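Local structure of putative large adhesion protein (Lap) involved in biofilm formation (Marinobacter hydrocarbonoclasticus ATCC 49840, 6M8M) at residues A135-Y139 against Y179-A185; T119-L124 against H206-G210; L38-A44 against A69-G75; V143-A149 against G162-T168; D79-V83 against S95-D100. The protein binds sugars such as glucose through a calcium ion in its PA14 domain, and probably takes part in adhesion during biofilm formation. All coordinates share one frame; numbering follows the deposited sequence.

Interactions 1, 2 and 3 all reach the eight-stranded antiparallel sheet: strand 113-122 pairs with 38-45, 174-181 and 207-209. Interaction 4 joins a hairpin of that sheet to strand 158-166 of the five-stranded one, and interaction 5 sets helix 92-96 and the turn after it on strand 79-83 of that second sheet. Along the chain interaction 3 closes first, then interaction 5; interaction 4 is nested within interaction 1, which lies inside the loop closed by interaction 2. The centre of interaction 1 lies about 13 Å from that of interaction 5, which it touches, and about 24 Å from that of interaction 2, so the glucose is bound well away from the C-terminal strand 207-209.

Interaction 1 of 5, residues A135-Y139 against Y179-A185; sequences ADDGY and YWDQGGA. With CA (calcium ion), chain E; CA (calcium ion), chain D; BGC (beta-D-glucopyranose), chain B.
Asp-136 and Asp-137 reach one calcium ion together with Asp-181: Asp-136 OD1 binds the metal at 2.3 Å and Asp-137 OD2 at 2.4 Å. Their other oxygens face the glucose, Asp-136 OD2 lying 2.6 Å from BGC O2 and Asp-137 OD1 2.6 Å from BGC O1. Asp-137 OD1 accepts a hydrogen bond from Gln-155 N. The peptide between the two aspartates is cis. This is the calcium-dependent sugar site of a PA14 domain, in which the metal takes O1 and O2 of the sugar directly, and the carbonyls of Gly-183 and Ala-185 complete the protein's share. Gln-182 N meets Asp-137 OD2 from above the carboxylate plane, while Gln-182 NE2 donates to BGC O1 at 2.9 Å. Gly-138 CA stands over the face of the Trp-180 six-membered ring, a CH-pi contact 3.6 Å from the centroid; glycine, with no side chain, can come this close. Asn-154 holds Trp-180 NE1. Tyr-179, CG anti to its N (chi1 155°), sends OH to Asp-136 O at 2.7 Å.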
# COMPACT_ATOMS: atom_id res chain seq x y z
N ALA A 135 5.04 -8.72 0.78
CA ALA A 135 3.59 -8.62 0.67
C ALA A 135 2.97 -9.96 0.32
O ALA A 135 3.58 -10.83 -0.32
CB ALA A 135 3.20 -7.58 -0.40
N ASP A 136 1.70 -10.09 0.72
CA ASP A 136 0.74 -11.10 0.27
C ASP A 136 -0.54 -10.28 0.20
O ASP A 136 -1.01 -9.84 1.25
CB ASP A 136 0.65 -12.22 1.31
CG ASP A 136 -0.50 -13.18 1.07
OD1 ASP A 136 -1.45 -12.83 0.34
OD2 ASP A 136 -0.45 -14.28 1.67
N ASP A 137 -1.10 -9.98 -0.97
CA ASP A 137 -0.76 -10.50 -2.28
C ASP A 137 0.10 -9.52 -3.07
O ASP A 137 1.31 -9.46 -2.82
CB ASP A 137 -2.06 -10.86 -3.02
CG ASP A 137 -2.65 -12.14 -2.49
OD1 ASP A 137 -2.14 -13.22 -2.89
OD2 ASP A 137 -3.56 -12.08 -1.62
N GLY A 138 -0.47 -8.80 -4.02
CA GLY A 138 0.28 -7.97 -4.93
C GLY A 138 0.26 -6.49 -4.60
O GLY A 138 -0.44 -6.03 -3.71
N TYR A 139 1.05 -5.75 -5.37
CA TYR A 139 1.19 -4.32 -5.14
C TYR A 139 1.91 -3.67 -6.31
O TYR A 139 2.59 -4.33 -7.11
CB TYR A 139 1.98 -4.00 -3.85
CG TYR A 139 3.35 -4.63 -3.88
CD1 TYR A 139 3.52 -5.95 -3.52
CD2 TYR A 139 4.46 -3.94 -4.36
CE1 TYR A 139 4.75 -6.56 -3.59
CE2 TYR A 139 5.71 -4.56 -4.46
CZ TYR A 139 5.84 -5.88 -4.07
OH TYR A 139 7.07 -6.51 -4.17
N TYR A 179 -2.18 -1.99 -3.26
CA TYR A 179 -1.91 -3.29 -2.65
C TYR A 179 -3.24 -4.02 -2.57
O TYR A 179 -4.29 -3.38 -2.38
CB TYR A 179 -1.28 -3.12 -1.23
CG TYR A 179 -1.52 -4.31 -0.35
CD1 TYR A 179 -0.71 -5.43 -0.42
CD2 TYR A 179 -2.63 -4.36 0.47
CE1 TYR A 179 -0.99 -6.56 0.34
CE2 TYR A 179 -2.92 -5.47 1.22
CZ TYR A 179 -2.11 -6.58 1.14
OH TYR A 179 -2.46 -7.67 1.87
N TRP A 180 -3.21 -5.34 -2.68
CA TRP A 180 -4.44 -6.10 -2.47
C TRP A 180 -4.20 -7.43 -1.78
O TRP A 180 -3.10 -8.00 -1.82
CB TRP A 180 -5.20 -6.33 -3.78
CG TRP A 180 -4.57 -7.32 -4.71
CD1 TRP A 180 -4.85 -8.64 -4.80
CD2 TRP A 180 -3.60 -7.05 -5.73
NE1 TRP A 180 -4.10 -9.22 -5.79
CE2 TRP A 180 -3.33 -8.26 -6.38
CE3 TRP A 180 -2.93 -5.89 -6.15
CZ2 TRP A 180 -2.44 -8.36 -7.45
CZ3 TRP A 180 -2.04 -5.98 -7.21
CH2 TRP A 180 -1.80 -7.21 -7.84
N ASP A 181 -5.28 -7.90 -1.17
CA ASP A 181 -5.41 -9.27 -0.70
C ASP A 181 -6.53 -9.94 -1.48
O ASP A 181 -7.67 -9.47 -1.47
CB ASP A 181 -5.73 -9.32 0.80
CG ASP A 181 -5.99 -10.73 1.26
OD1 ASP A 181 -5.26 -11.62 0.79
OD2 ASP A 181 -6.92 -10.96 2.07
N GLN A 182 -6.20 -11.04 -2.17
CA GLN A 182 -7.20 -11.86 -2.84
C GLN A 182 -7.94 -12.77 -1.87
O GLN A 182 -8.98 -13.35 -2.24
CB GLN A 182 -6.55 -12.73 -3.92
CG GLN A 182 -5.59 -13.80 -3.43
CD GLN A 182 -6.13 -15.23 -3.48
OE1 GLN A 182 -7.04 -15.57 -4.25
NE2 GLN A 182 -5.53 -16.08 -2.68
N GLY A 183 -7.45 -12.91 -0.65
CA GLY A 183 -8.01 -13.80 0.35
C GLY A 183 -6.89 -14.53 1.06
O GLY A 183 -5.75 -14.58 0.61
N GLY A 184 -7.23 -15.13 2.18
CA GLY A 184 -6.28 -15.95 2.94
C GLY A 184 -5.48 -15.11 3.92
O GLY A 184 -6.05 -14.41 4.76
N ALA A 185 -4.17 -15.17 3.81
CA ALA A 185 -3.29 -14.32 4.62
C ALA A 185 -3.09 -12.99 3.91
O ALA A 185 -3.27 -12.87 2.69
CB ALA A 185 -1.96 -15.02 4.87
CA CA E . -3.72 -13.31 0.46
CA CA D . -10.68 -13.49 -3.84
C2 BGC B . -2.64 -16.53 0.36
C3 BGC B . -1.64 -17.57 0.74
C4 BGC B . -1.48 -18.59 -0.36
C5 BGC B . -1.13 -17.90 -1.67
C6 BGC B . -0.99 -18.83 -2.83
C1 BGC B . -2.24 -15.89 -0.96
O1 BGC B . -3.18 -14.98 -1.34
O2 BGC B . -2.75 -15.47 1.32
O3 BGC B . -2.05 -18.22 1.97
O4 BGC B . -0.40 -19.47 -0.05
O5 BGC B . -2.16 -16.92 -2.01
O6 BGC B . -2.17 -19.57 -3.05
O HOH W 1 -9.71 -15.75 -3.93

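Interaction 2 of 5, residues T119-L124 against H206-G210; sequences TGNLEL and HASHG
Ser-208 OG donates to Glu-123 OE1 over 2.6 Å, using the anti lone pair of that oxygen, the one turned away from OE2. The glutamate gets there by folding: its chain bends at chi2 (-72°), which brings the carboxylate over to Ser-208, with Glu-123 CG 3.7 Å from Ser-208 OG. Serine suits the place because its short hydroxyl, set between its own N and carbonyl carbon (chi1 66°), donates to the carboxylate while its backbone stays in the hydrogen-bonded pair.

The backbones pair antiparallel. Asn-121 and Ser-208 form a hydrogen-bonded pair, Asn-121 N to Ser-208 O at 2.8 Å and Ser-208 N to Asn-121 O at 3.0 Å. Leu-122 and Ala-207 follow as a non-hydrogen-bonded pair with their side chains on the other face of the sheet. Beyond them Glu-123, centre of an inverse gamma turn, gives its N to His-206 O at 2.8 Å. Gly-120 brings its CA to 3.2 Å from Ser-208 O, a closeness that suits a residue without a side chain.

Strand 207-209 is inserted between strand 113-122 and the short strand 35-36. Leu-122 packs on Val-175 of strand 174-181 and on Phe-202, Ala-207 touches Leu-38 of strand 38-45, and His-206 is held by Glu-200.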
# COMPACT_ATOMS: atom_id res chain seq x y z
N THR A 119 -1.09 7.23 -0.56
CA THR A 119 -0.58 8.31 -1.38
C THR A 119 0.05 9.40 -0.52
O THR A 119 -0.32 9.61 0.63
CB THR A 119 -1.64 8.94 -2.27
OG1 THR A 119 -2.75 9.34 -1.47
CG2 THR A 119 -2.12 7.98 -3.33
N GLY A 120 1.02 10.08 -1.11
CA GLY A 120 1.63 11.21 -0.45
C GLY A 120 2.75 11.75 -1.30
O GLY A 120 2.85 11.44 -2.49
N ASN A 121 3.57 12.57 -0.68
CA ASN A 121 4.76 13.14 -1.30
C ASN A 121 5.97 12.73 -0.49
O ASN A 121 5.93 12.71 0.74
CB ASN A 121 4.63 14.65 -1.36
CG ASN A 121 3.53 15.08 -2.30
OD1 ASN A 121 3.44 14.62 -3.44
ND2 ASN A 121 2.65 15.95 -1.83
N LEU A 122 7.04 12.39 -1.19
CA LEU A 122 8.27 11.95 -0.54
C LEU A 122 9.01 13.16 0.01
O LEU A 122 9.35 14.09 -0.72
CB LEU A 122 9.18 11.24 -1.53
CG LEU A 122 8.64 9.91 -2.07
CD1 LEU A 122 9.53 9.36 -3.18
CD2 LEU A 122 8.51 8.89 -0.95
N GLU A 123 9.32 13.11 1.30
CA GLU A 123 10.03 14.19 1.98
C GLU A 123 11.52 13.84 1.97
O GLU A 123 12.12 13.53 3.00
CB GLU A 123 9.47 14.38 3.37
CG GLU A 123 8.03 14.86 3.39
CD GLU A 123 7.88 16.31 2.97
OE1 GLU A 123 6.74 16.75 2.72
OE2 GLU A 123 8.90 17.04 2.89
N LEU A 124 12.10 13.89 0.78
CA LEU A 124 13.46 13.45 0.54
C LEU A 124 14.19 14.51 -0.25
O LEU A 124 13.61 15.11 -1.17
CB LEU A 124 13.47 12.17 -0.28
CG LEU A 124 12.80 10.96 0.36
CD1 LEU A 124 12.73 9.80 -0.62
CD2 LEU A 124 13.52 10.54 1.61
N HIS A 206 9.41 9.55 5.96
CA HIS A 206 9.76 9.70 4.56
C HIS A 206 8.72 10.38 3.70
O HIS A 206 9.01 10.66 2.54
CB HIS A 206 9.99 8.31 3.93
CG HIS A 206 10.89 7.44 4.73
ND1 HIS A 206 10.43 6.38 5.48
CD2 HIS A 206 12.24 7.47 4.92
CE1 HIS A 206 11.45 5.79 6.08
NE2 HIS A 206 12.55 6.44 5.76
N ALA A 207 7.52 10.62 4.22
CA ALA A 207 6.44 11.07 3.36
C ALA A 207 5.44 11.88 4.16
O ALA A 207 5.33 11.73 5.38
CB ALA A 207 5.73 9.87 2.73
N SER A 208 4.71 12.71 3.45
CA SER A 208 3.65 13.53 4.01
C SER A 208 2.50 13.55 3.02
O SER A 208 2.61 13.08 1.89
CB SER A 208 4.13 14.97 4.23
OG SER A 208 4.41 15.58 2.99
N HIS A 209 1.37 14.11 3.46
CA HIS A 209 0.26 14.35 2.55
C HIS A 209 -0.49 15.58 3.02
O HIS A 209 -0.31 16.05 4.15
CB HIS A 209 -0.67 13.14 2.45
CG HIS A 209 -1.39 12.83 3.72
ND1 HIS A 209 -0.78 12.19 4.78
CD2 HIS A 209 -2.66 13.08 4.11
CE1 HIS A 209 -1.65 12.05 5.76
NE2 HIS A 209 -2.79 12.58 5.38
N GLY A 210 -1.33 16.11 2.14
CA GLY A 210 -2.11 17.29 2.46
C GLY A 210 -3.60 17.01 2.44
O GLY A 210 -4.07 16.07 3.08

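Interaction 3 of 5, residues L38-A44 against A69-G75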
# COMPACT_ATOMS: atom_id res chain seq x y z
N LEU A 38 1.31 8.82 5.10
CA LEU A 38 0.60 8.68 3.84
C LEU A 38 -0.90 8.68 4.06
O LEU A 38 -1.39 8.25 5.11
CB LEU A 38 0.98 7.35 3.17
CG LEU A 38 2.48 7.33 2.85
CD1 LEU A 38 3.10 5.98 3.07
CD2 LEU A 38 2.75 7.81 1.45
N PHE A 39 -1.62 9.17 3.07
CA PHE A 39 -3.07 9.09 3.09
C PHE A 39 -3.48 7.69 2.67
O PHE A 39 -3.11 7.22 1.59
CB PHE A 39 -3.64 10.12 2.12
CG PHE A 39 -5.13 10.15 2.11
CD1 PHE A 39 -5.84 10.52 3.23
CD2 PHE A 39 -5.83 9.80 0.97
CE1 PHE A 39 -7.24 10.53 3.21
CE2 PHE A 39 -7.22 9.82 0.95
CZ PHE A 39 -7.91 10.18 2.07
N GLY A 40 -4.25 7.01 3.52
CA GLY A 40 -4.66 5.63 3.28
C GLY A 40 -6.13 5.54 2.90
O GLY A 40 -6.98 6.20 3.51
N GLU A 41 -6.41 4.70 1.92
CA GLU A 41 -7.76 4.37 1.49
C GLU A 41 -7.92 2.87 1.48
O GLU A 41 -7.04 2.14 0.98
CB GLU A 41 -8.00 4.92 0.09
CG GLU A 41 -8.03 6.44 0.05
CD GLU A 41 -7.98 6.99 -1.36
OE1 GLU A 41 -9.05 7.09 -2.00
OE2 GLU A 41 -6.87 7.32 -1.84
N TYR A 42 -9.04 2.38 1.98
CA TYR A 42 -9.36 0.96 2.04
C TYR A 42 -10.62 0.72 1.22
O TYR A 42 -11.61 1.44 1.39
CB TYR A 42 -9.61 0.53 3.49
CG TYR A 42 -10.00 -0.92 3.63
CD1 TYR A 42 -11.33 -1.32 3.57
CD2 TYR A 42 -9.03 -1.90 3.81
CE1 TYR A 42 -11.67 -2.66 3.70
CE2 TYR A 42 -9.37 -3.22 3.96
CZ TYR A 42 -10.68 -3.60 3.88
OH TYR A 42 -10.98 -4.93 4.04
N TYR A 43 -10.59 -0.30 0.37
CA TYR A 43 -11.71 -0.69 -0.48
C TYR A 43 -12.05 -2.15 -0.22
O TYR A 43 -11.20 -3.03 -0.36
CB TYR A 43 -11.36 -0.54 -1.96
CG TYR A 43 -11.03 0.86 -2.38
CD1 TYR A 43 -9.79 1.41 -2.12
CD2 TYR A 43 -11.96 1.64 -3.04
CE1 TYR A 43 -9.50 2.72 -2.50
CE2 TYR A 43 -11.69 2.91 -3.42
CZ TYR A 43 -10.47 3.45 -3.15
OH TYR A 43 -10.27 4.76 -3.55
N ALA A 44 -13.31 -2.39 0.13
CA ALA A 44 -13.86 -3.74 0.21
C ALA A 44 -14.23 -4.18 -1.20
O ALA A 44 -14.85 -3.42 -1.94
CB ALA A 44 -15.11 -3.71 1.07
N ALA A 69 -13.52 5.12 -1.44
CA ALA A 69 -13.00 4.26 -0.40
C ALA A 69 -14.06 3.99 0.65
O ALA A 69 -14.85 4.88 1.01
CB ALA A 69 -11.81 4.96 0.25
N ASP A 70 -14.06 2.78 1.17
CA ASP A 70 -14.93 2.42 2.28
C ASP A 70 -14.44 2.93 3.62
O ASP A 70 -15.24 3.07 4.55
CB ASP A 70 -15.09 0.91 2.30
CG ASP A 70 -15.79 0.40 1.06
OD1 ASP A 70 -17.01 0.66 0.91
OD2 ASP A 70 -15.13 -0.21 0.19
N ALA A 71 -13.15 3.21 3.76
CA ALA A 71 -12.62 3.86 4.94
C ALA A 71 -11.32 4.53 4.53
O ALA A 71 -10.68 4.13 3.55
CB ALA A 71 -12.35 2.87 6.07
N THR A 72 -10.95 5.56 5.27
CA THR A 72 -9.66 6.21 5.12
C THR A 72 -8.88 6.05 6.42
O THR A 72 -9.44 5.74 7.47
CB THR A 72 -9.80 7.68 4.78
OG1 THR A 72 -10.47 8.38 5.83
CG2 THR A 72 -10.56 7.87 3.49
N PHE A 73 -7.57 6.26 6.34
CA PHE A 73 -6.69 6.17 7.49
C PHE A 73 -5.42 6.94 7.16
O PHE A 73 -5.30 7.53 6.08
CB PHE A 73 -6.42 4.72 7.89
CG PHE A 73 -5.63 3.90 6.89
CD1 PHE A 73 -6.26 3.30 5.80
CD2 PHE A 73 -4.27 3.71 7.05
CE1 PHE A 73 -5.53 2.53 4.90
CE2 PHE A 73 -3.55 2.96 6.15
CZ PHE A 73 -4.18 2.36 5.08
N ILE A 74 -4.49 6.95 8.11
CA ILE A 74 -3.18 7.55 7.89
C ILE A 74 -2.15 6.47 8.10
O ILE A 74 -2.13 5.82 9.15
CB ILE A 74 -2.92 8.75 8.81
CG1 ILE A 74 -3.92 9.87 8.49
CG2 ILE A 74 -1.49 9.23 8.64
CD1 ILE A 74 -3.93 11.01 9.50
N GLY A 75 -1.31 6.25 7.09
CA GLY A 75 -0.24 5.29 7.18
C GLY A 75 1.03 5.94 7.69
O GLY A 75 1.72 6.64 6.94
O HOH W 2 -11.74 7.44 -2.05
O HOH W 3 -17.08 -1.71 -1.19
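Strands 38-44 and 71-75 run antiparallel, their axes 4.5 Å apart at closest approach, paired from Leu-38 with Gly-75 to Tyr-42 with Ala-71. Gly-40 has no side chain, and the Phe-73 ring lies across it, Gly-40 CA 3.7 Å from the ring centroid and over one face; the ring folds back because Phe-73 CG sits between its own N and carbonyl carbon (chi1 67°). On the other face of the sheet Phe-39 crosses Thr-72 obliquely, Phe-39 CZ 3.8 Å from Thr-72 CG2, so the methyl branch meets the ring. At the far end Ala-69 CA lies over one face of the Tyr-43 ring, toward its rim, in a CH-pi contact, and small Ala-69 CB also rests on Glu-41 CB. Water 2 links Glu-41 OE1 to Ala-69 N. Asp-70 OD2 accepts from Ala-44 N at 2.8 Å, extending the pairing by a side chain. Asp-70 and Ala-71 both face Tyr-42, whose O takes Asp-70 N at 2.8 Å and Ala-71 N weakly: a classic beta bulge at the start of strand 71-75, in the antiparallel sheet.

Interaction 4 of 5, residues V143-A149 against G162-T168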
# COMPACT_ATOMS: atom_id res chain seq x y z
N VAL A 143 6.49 6.33 -8.27
CA VAL A 143 7.04 7.61 -7.82
C VAL A 143 7.05 8.52 -9.04
O VAL A 143 7.60 8.16 -10.08
CB VAL A 143 8.44 7.46 -7.22
CG1 VAL A 143 9.08 8.83 -7.00
CG2 VAL A 143 8.37 6.68 -5.91
N ASN A 144 6.38 9.66 -8.92
CA ASN A 144 6.23 10.60 -10.03
C ASN A 144 5.70 9.87 -11.27
O ASN A 144 6.14 10.12 -12.40
CB ASN A 144 7.53 11.33 -10.30
CG ASN A 144 7.80 12.41 -9.27
OD1 ASN A 144 6.89 13.12 -8.84
ND2 ASN A 144 9.05 12.52 -8.83
N GLY A 145 4.76 8.97 -11.04
CA GLY A 145 4.07 8.27 -12.10
C GLY A 145 4.79 7.09 -12.70
O GLY A 145 4.23 6.43 -13.58
N GLN A 146 6.01 6.80 -12.27
CA GLN A 146 6.79 5.70 -12.82
C GLN A 146 6.83 4.54 -11.84
O GLN A 146 7.03 4.74 -10.64
CB GLN A 146 8.20 6.17 -13.12
CG GLN A 146 8.26 7.18 -14.25
CD GLN A 146 7.96 6.54 -15.60
OE1 GLN A 146 8.58 5.54 -15.98
NE2 GLN A 146 6.99 7.09 -16.31
N THR A 147 6.66 3.33 -12.34
CA THR A 147 6.72 2.15 -11.49
C THR A 147 8.13 1.95 -10.98
O THR A 147 9.09 1.88 -11.76
CB THR A 147 6.28 0.93 -12.28
OG1 THR A 147 4.94 1.15 -12.70
CG2 THR A 147 6.38 -0.33 -11.45
N VAL A 148 8.26 1.81 -9.66
CA VAL A 148 9.55 1.56 -9.04
C VAL A 148 9.57 0.27 -8.23
O VAL A 148 10.65 -0.15 -7.79
CB VAL A 148 10.02 2.75 -8.17
CG1 VAL A 148 10.14 4.03 -9.01
CG2 VAL A 148 9.10 2.97 -6.98
N ALA A 149 8.43 -0.35 -7.99
CA ALA A 149 8.39 -1.66 -7.34
C ALA A 149 7.04 -2.27 -7.63
O ALA A 149 6.04 -1.55 -7.69
CB ALA A 149 8.57 -1.55 -5.82
N GLY A 162 12.79 -3.55 -5.26
CA GLY A 162 12.41 -2.76 -6.40
C GLY A 162 13.61 -2.15 -7.10
O GLY A 162 14.77 -2.43 -6.80
N SER A 163 13.32 -1.31 -8.08
CA SER A 163 14.38 -0.66 -8.84
C SER A 163 14.85 0.62 -8.16
O SER A 163 14.06 1.33 -7.53
CB SER A 163 13.93 -0.35 -10.27
OG SER A 163 12.70 0.34 -10.30
N GLU A 164 16.14 0.92 -8.30
CA GLU A 164 16.64 2.22 -7.89
C GLU A 164 15.95 3.29 -8.72
O GLU A 164 15.68 3.10 -9.91
CB GLU A 164 18.15 2.29 -8.05
CG GLU A 164 18.89 1.37 -7.09
CD GLU A 164 20.40 1.37 -7.26
OE1 GLU A 164 21.11 1.04 -6.30
OE2 GLU A 164 20.87 1.69 -8.36
N PHE A 165 15.62 4.41 -8.09
CA PHE A 165 15.02 5.54 -8.78
C PHE A 165 15.69 6.81 -8.29
O PHE A 165 16.03 6.92 -7.11
CB PHE A 165 13.49 5.59 -8.61
CG PHE A 165 13.03 5.73 -7.19
CD1 PHE A 165 12.87 4.61 -6.39
CD2 PHE A 165 12.69 6.96 -6.67
CE1 PHE A 165 12.43 4.73 -5.09
CE2 PHE A 165 12.23 7.08 -5.36
CZ PHE A 165 12.10 5.96 -4.58
N THR A 166 15.86 7.75 -9.19
CA THR A 166 16.43 9.06 -8.86
C THR A 166 15.34 10.09 -9.00
O THR A 166 14.63 10.14 -10.01
CB THR A 166 17.63 9.36 -9.77
OG1 THR A 166 18.63 8.36 -9.52
CG2 THR A 166 18.20 10.73 -9.50
N LEU A 167 15.17 10.91 -7.97
CA LEU A 167 14.12 11.92 -8.02
C LEU A 167 14.38 12.86 -9.19
O LEU A 167 15.52 13.23 -9.47
CB LEU A 167 14.06 12.67 -6.70
CG LEU A 167 13.82 11.81 -5.46
CD1 LEU A 167 13.85 12.67 -4.20
CD2 LEU A 167 12.51 11.05 -5.55
N THR A 168 13.31 13.21 -9.89
CA THR A 168 13.39 13.97 -11.14
C THR A 168 12.42 15.14 -11.09
O THR A 168 11.28 14.99 -10.65
CB THR A 168 13.08 13.04 -12.33
OG1 THR A 168 14.03 11.96 -12.36
CG2 THR A 168 13.17 13.79 -13.64
O HOH W 4 10.39 -1.07 -11.20
O HOH W 5 12.18 0.92 -5.66
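Phe-165 is the apolar centre, met by two valines. Val-143, at the start of a type I' beta hairpin turn running to Gln-146, crosses it at about a right angle and lays CG2 over one ring face, 4.3 Å from the centroid; Val-148, beyond the turn, comes obliquely, its CG1 3.7 Å from Phe-165 CB. Branched valines suit this place: Val-143 points CG1 anti to its N (chi1 170°), which lets CG2 rest on the ring while CG1 reaches Leu-167 CD2 at 4.3 Å. The hairpin 139-151 belongs to one sheet and Phe-165 to a strand of the other, so Phe-165 and the valine methyls pack between the two sheets, with Tyr-129 and Phe-131 of strand 128-136 alongside. Further out Gly-162 fits against Ala-149, its CA 4.1 Å from Ala-149 CB. At the polar edge Ser-163 N donates to Val-148 O at 2.9 Å, and water 5 bridges Val-148 O, at 2.8 Å, and Ser-163 O, at 2.7 Å.

Interaction 5 of 5, residues D79-V83 against S95-D100; sequences DYGSV and SFLKDD
Tyr-80 packs on both Phe-96 and Leu-97, by its CB on the first and by a ring face on the second. Tyr-80 CB stands over the centre of the Phe-96 ring, 3.5 Å from the centroid, while Leu-97 CD2 stands over the centre of the Tyr-80 ring, also 3.5 Å from the centroid. The two aromatic rings are set obliquely, and the methylene does the packing. Phe-96 can offer its face because its CG is anti to N (chi1 175°), which turns the ring to Tyr-80 CB; Leu-87, Ala-186 and Leu-188 also meet Phe-96.

The tyrosine hydroxyl ends in a polar site: Tyr-80 OH donates to Asp-100 OD2 at 2.7 Å, on the anti lone pair and in the plane of the ring, with the carboxylate plane turned 75° to it. The same oxygen also accepts from Arg-76 N and Asn-77 N, so three donors hold it.

Lys-98 stretches alongside the strand, extended through its middle torsions and bent only at chi4 (-65°), its CE 3.2 Å from Asp-79 O. That bend brings Lys-98 NZ to Gly-81 O at 2.9 Å, from above the carbonyl plane. Gly-81, with positive phi, gives its N to Phe-96 O at 3.0 Å; Val-83 CG1 packs on Phe-96 CB.

The end of helix 92-96 and the turn after it, where Lys-98 takes positive phi, thus pack on strand 79-83 at the margin of the sugar site, with Phe-96 touching Tyr-179.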
# COMPACT_ATOMS: atom_id res chain seq x y z
N ASP A 79 3.97 -1.33 7.95
CA ASP A 79 4.38 -2.66 8.40
C ASP A 79 3.11 -3.28 8.96
O ASP A 79 2.78 -3.10 10.14
CB ASP A 79 5.49 -2.55 9.44
CG ASP A 79 6.12 -3.87 9.78
OD1 ASP A 79 5.71 -4.92 9.25
OD2 ASP A 79 7.07 -3.86 10.59
N TYR A 80 2.39 -3.98 8.09
CA TYR A 80 1.03 -4.39 8.35
C TYR A 80 0.90 -5.90 8.19
O TYR A 80 1.53 -6.51 7.32
CB TYR A 80 0.08 -3.70 7.37
CG TYR A 80 0.04 -2.18 7.46
CD1 TYR A 80 0.13 -1.52 8.68
CD2 TYR A 80 -0.13 -1.42 6.33
CE1 TYR A 80 0.05 -0.14 8.74
CE2 TYR A 80 -0.20 -0.05 6.38
CZ TYR A 80 -0.12 0.59 7.60
OH TYR A 80 -0.21 1.97 7.64
N GLY A 81 0.07 -6.51 9.03
CA GLY A 81 -0.05 -7.95 8.99
C GLY A 81 1.19 -8.62 9.57
O GLY A 81 2.04 -7.96 10.16
N SER A 82 1.28 -9.93 9.41
CA SER A 82 0.34 -10.76 8.68
C SER A 82 -0.91 -11.04 9.47
O SER A 82 -0.86 -11.19 10.69
CB SER A 82 1.01 -12.11 8.37
OG SER A 82 0.20 -12.90 7.52
N VAL A 83 -2.05 -11.07 8.79
CA VAL A 83 -3.30 -11.57 9.35
C VAL A 83 -3.75 -12.74 8.50
O VAL A 83 -3.35 -12.86 7.33
CB VAL A 83 -4.41 -10.51 9.44
CG1 VAL A 83 -3.98 -9.37 10.36
CG2 VAL A 83 -4.80 -10.00 8.05
N SER A 95 -6.76 -5.26 12.78
CA SER A 95 -5.57 -5.97 13.23
C SER A 95 -4.40 -5.74 12.28
O SER A 95 -3.26 -5.53 12.71
CB SER A 95 -5.88 -7.46 13.36
OG SER A 95 -6.87 -7.69 14.35
N PHE A 96 -4.67 -5.79 10.97
CA PHE A 96 -3.63 -5.62 9.95
C PHE A 96 -2.88 -4.32 10.10
O PHE A 96 -1.65 -4.30 9.98
CB PHE A 96 -4.34 -5.72 8.59
CG PHE A 96 -3.50 -5.46 7.35
CD1 PHE A 96 -2.78 -6.49 6.76
CD2 PHE A 96 -3.58 -4.25 6.70
CE1 PHE A 96 -2.12 -6.29 5.57
CE2 PHE A 96 -2.91 -4.04 5.51
CZ PHE A 96 -2.19 -5.08 4.95
N LEU A 97 -3.60 -3.23 10.34
CA LEU A 97 -3.00 -1.90 10.36
C LEU A 97 -2.25 -1.59 11.65
O LEU A 97 -1.62 -0.52 11.74
CB LEU A 97 -4.07 -0.84 10.11
CG LEU A 97 -4.63 -0.78 8.70
CD1 LEU A 97 -5.71 0.29 8.60
CD2 LEU A 97 -3.57 -0.55 7.65
N LYS A 98 -2.26 -2.48 12.63
CA LYS A 98 -1.45 -2.31 13.85
C LYS A 98 -1.78 -0.94 14.45
O LYS A 98 -2.96 -0.60 14.59
CB LYS A 98 0.03 -2.57 13.57
CG LYS A 98 0.33 -3.94 12.99
CD LYS A 98 1.82 -4.23 13.04
CE LYS A 98 2.21 -5.45 12.20
NZ LYS A 98 1.65 -6.71 12.72
N ASP A 99 -0.79 -0.13 14.80
CA ASP A 99 -1.09 1.14 15.45
C ASP A 99 -1.80 2.12 14.53
O ASP A 99 -2.41 3.09 15.03
CB ASP A 99 0.17 1.77 16.03
CG ASP A 99 -0.16 2.83 17.07
OD1 ASP A 99 -0.98 2.56 17.98
OD2 ASP A 99 0.41 3.94 16.99
N ASP A 100 -1.73 1.93 13.22
CA ASP A 100 -2.43 2.84 12.32
C ASP A 100 -3.93 2.60 12.29
O ASP A 100 -4.66 3.42 11.72
CB ASP A 100 -1.80 2.81 10.93
CG ASP A 100 -0.43 3.44 10.89
OD1 ASP A 100 -0.13 4.26 11.78
OD2 ASP A 100 0.34 3.15 9.95